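Local atomic coordinates of Slr1438 protein (Synechocystis sp., PDB entry 3K25), a protein that probably binds carbohydrate and may act as a sugar isomerase of the aldose 1-epimerase (galactose mutarotase-like) family, its exact substrate being unknown. Residues H91-D96 with F128-V133. Residues are numbered along the deposited sequence; the frame is centred on the assembly and turned at random.
Sequences HGFARD and FAFELV
Phe-93 and Phe-130 meet ring against ring where a loop of the galactose mutarotase-like beta-sandwich lies over one of its sheets, a worked example of how two aromatic side chains can join a loop to a strand without stacking. The loop follows strand 84-87, and Phe-130 begins strand 130-139 of the antiparallel sheet in which it lies between strands 110-117 and 142-151. The two side chains approach from opposite directions. Their planes differ by 27°, yet the rings are slid so far apart that they scarcely overlap, and the centroids stand 5.7 Å from each other. The leading corner of Phe-93, its CE1, meets the CE2-CZ bond of Phe-130, lying 3.6 Å from both Phe-130 CE2 and Phe-130 CZ, in an oblique approach.

For Phe-130 the CB bond already aims at the loop. That of Phe-93 does not, and it is the placing of its CG between the backbone N and the carbonyl carbon (chi1 43°) that swings the CE1 end of the ring onto Phe-130. The 98 Å² buried in total comes mostly from this pair, with a small share from Ala-94 and Leu-132; Ala-94 CB and Leu-132 CD2 stay 5.1 Å apart, although both residues direct their CB across.

Neighbours extend the apolar patch. Thr-122 of helix 120-123 touches both rings, and Phe-68 packs edge-to-face with Phe-130 while its backbone is hydrogen-bonded to that of Phe-93. Within the pair itself, the contact continues round the ring, with Phe-93 CZ 3.8 Å from Phe-130 CE2.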
loop_
_atom_site.group_PDB
_atom_site.type_symbol
_atom_site.label_atom_id
_atom_site.label_comp_id
_atom_site.label_asym_id
_atom_site.label_seq_id
_atom_site.Cartn_x
_atom_site.Cartn_y
_atom_site.Cartn_z
ATOM N N HIS A 91 3.518 7.122 -7.821
ATOM C CA HIS A 91 2.500 6.538 -6.950
ATOM C C HIS A 91 1.201 7.311 -6.898
ATOM O O HIS A 91 0.355 7.070 -6.031
ATOM C CB HIS A 91 3.049 6.371 -5.537
ATOM C CG HIS A 91 4.154 5.374 -5.453
ATOM N ND1 HIS A 91 5.238 5.528 -4.614
ATOM C CD2 HIS A 91 4.346 4.208 -6.113
ATOM C CE1 HIS A 91 6.052 4.497 -4.763
ATOM N NE2 HIS A 91 5.534 3.683 -5.668
ATOM N N GLY A 92 1.045 8.254 -7.819
ATOM C CA GLY A 92 -0.187 9.021 -7.871
ATOM C C GLY A 92 -0.390 10.102 -6.826
ATOM O O GLY A 92 0.558 10.756 -6.382
ATOM N N PHE A 93 -1.640 10.281 -6.421
ATOM C CA PHE A 93 -1.981 11.312 -5.448
ATOM C C PHE A 93 -2.833 10.826 -4.281
ATOM O O PHE A 93 -3.047 11.564 -3.323
ATOM C CB PHE A 93 -2.717 12.447 -6.164
ATOM C CG PHE A 93 -3.747 11.969 -7.148
ATOM C CD1 PHE A 93 -4.903 11.315 -6.707
ATOM C CD2 PHE A 93 -3.560 12.172 -8.522
ATOM C CE1 PHE A 93 -5.867 10.870 -7.617
ATOM C CE2 PHE A 93 -4.520 11.731 -9.451
ATOM C CZ PHE A 93 -5.678 11.079 -8.996
ATOM N N ALA A 94 -3.333 9.602 -4.371
ATOM C CA ALA A 94 -4.174 9.074 -3.313
ATOM C C ALA A 94 -3.455 9.170 -1.969
ATOM O O ALA A 94 -4.055 9.548 -0.951
ATOM C CB ALA A 94 -4.548 7.637 -3.617
ATOM N N ARG A 95 -2.162 8.853 -1.979
ATOM C CA ARG A 95 -1.354 8.884 -0.766
ATOM C C ARG A 95 -1.264 10.288 -0.167
ATOM O O ARG A 95 -1.171 10.441 1.048
ATOM C CB ARG A 95 0.061 8.395 -1.083
ATOM C CG ARG A 95 0.864 9.438 -1.838
ATOM C CD ARG A 95 1.919 8.857 -2.753
ATOM N NE ARG A 95 3.084 8.372 -2.039
ATOM C CZ ARG A 95 4.327 8.523 -2.472
ATOM N NH1 ARG A 95 4.563 9.149 -3.612
ATOM N NH2 ARG A 95 5.333 8.035 -1.768
ATOM N N ASP A 96 -1.297 11.295 -1.038
ATOM C CA ASP A 96 -1.169 12.706 -0.673
ATOM C C ASP A 96 -2.440 13.489 -0.362
ATOM O O ASP A 96 -2.359 14.689 -0.113
ATOM C CB ASP A 96 -0.454 13.457 -1.799
ATOM C CG ASP A 96 0.797 12.755 -2.269
ATOM O OD1 ASP A 96 1.714 12.549 -1.445
ATOM O OD2 ASP A 96 0.863 12.405 -3.465
ATOM N N PHE A 128 -10.315 11.664 -15.062
ATOM C CA PHE A 128 -11.366 10.667 -14.872
ATOM C C PHE A 128 -12.089 10.898 -13.552
ATOM O O PHE A 128 -11.457 11.087 -12.512
ATOM C CB PHE A 128 -10.778 9.259 -14.920
ATOM C CG PHE A 128 -10.060 8.955 -16.199
ATOM C CD1 PHE A 128 -10.763 8.536 -17.323
ATOM C CD2 PHE A 128 -8.680 9.106 -16.284
ATOM C CE1 PHE A 128 -10.108 8.266 -18.521
ATOM C CE2 PHE A 128 -8.010 8.840 -17.475
ATOM C CZ PHE A 128 -8.729 8.416 -18.603
ATOM N N ALA A 129 -13.415 10.885 -13.608
ATOM C CA ALA A 129 -14.248 11.113 -12.430
ATOM C C ALA A 129 -14.283 9.897 -11.508
ATOM O O ALA A 129 -15.334 9.258 -11.338
ATOM C CB ALA A 129 -15.666 11.471 -12.874
ATOM N N PHE A 130 -13.146 9.600 -10.890
ATOM C CA PHE A 130 -13.044 8.444 -10.005
ATOM C C PHE A 130 -13.615 8.655 -8.608
ATOM O O PHE A 130 -13.713 9.777 -8.109
ATOM C CB PHE A 130 -11.571 8.016 -9.870
ATOM C CG PHE A 130 -10.786 8.839 -8.883
ATOM C CD1 PHE A 130 -10.833 8.541 -7.519
ATOM C CD2 PHE A 130 -10.057 9.944 -9.307
ATOM C CE1 PHE A 130 -10.170 9.338 -6.585
ATOM C CE2 PHE A 130 -9.385 10.754 -8.394
ATOM C CZ PHE A 130 -9.440 10.455 -7.023
ATOM N N GLU A 131 -13.983 7.549 -7.980
ATOM C CA GLU A 131 -14.470 7.566 -6.608
ATOM C C GLU A 131 -14.053 6.251 -5.955
ATOM O O GLU A 131 -14.404 5.170 -6.424
ATOM C CB GLU A 131 -15.991 7.740 -6.518
ATOM C CG GLU A 131 -16.418 8.038 -5.074
ATOM C CD GLU A 131 -17.833 8.575 -4.940
ATOM O OE1 GLU A 131 -18.775 7.790 -5.142
ATOM O OE2 GLU A 131 -17.999 9.783 -4.632
ATOM N N LEU A 132 -13.290 6.358 -4.876
ATOM C CA LEU A 132 -12.813 5.186 -4.164
ATOM C C LEU A 132 -13.377 5.115 -2.759
ATOM O O LEU A 132 -13.392 6.117 -2.048
ATOM C CB LEU A 132 -11.283 5.224 -4.058
ATOM C CG LEU A 132 -10.360 4.790 -5.194
ATOM C CD1 LEU A 132 -10.896 5.211 -6.544
ATOM C CD2 LEU A 132 -8.981 5.401 -4.928
ATOM N N VAL A 133 -13.853 3.937 -2.373
ATOM C CA VAL A 133 -14.340 3.724 -1.017
ATOM C C VAL A 133 -13.610 2.474 -0.549
ATOM O O VAL A 133 -13.786 1.390 -1.109
ATOM C CB VAL A 133 -15.877 3.485 -0.932
ATOM C CG1 VAL A 133 -16.644 4.753 -1.301
ATOM C CG2 VAL A 133 -16.270 2.352 -1.833
#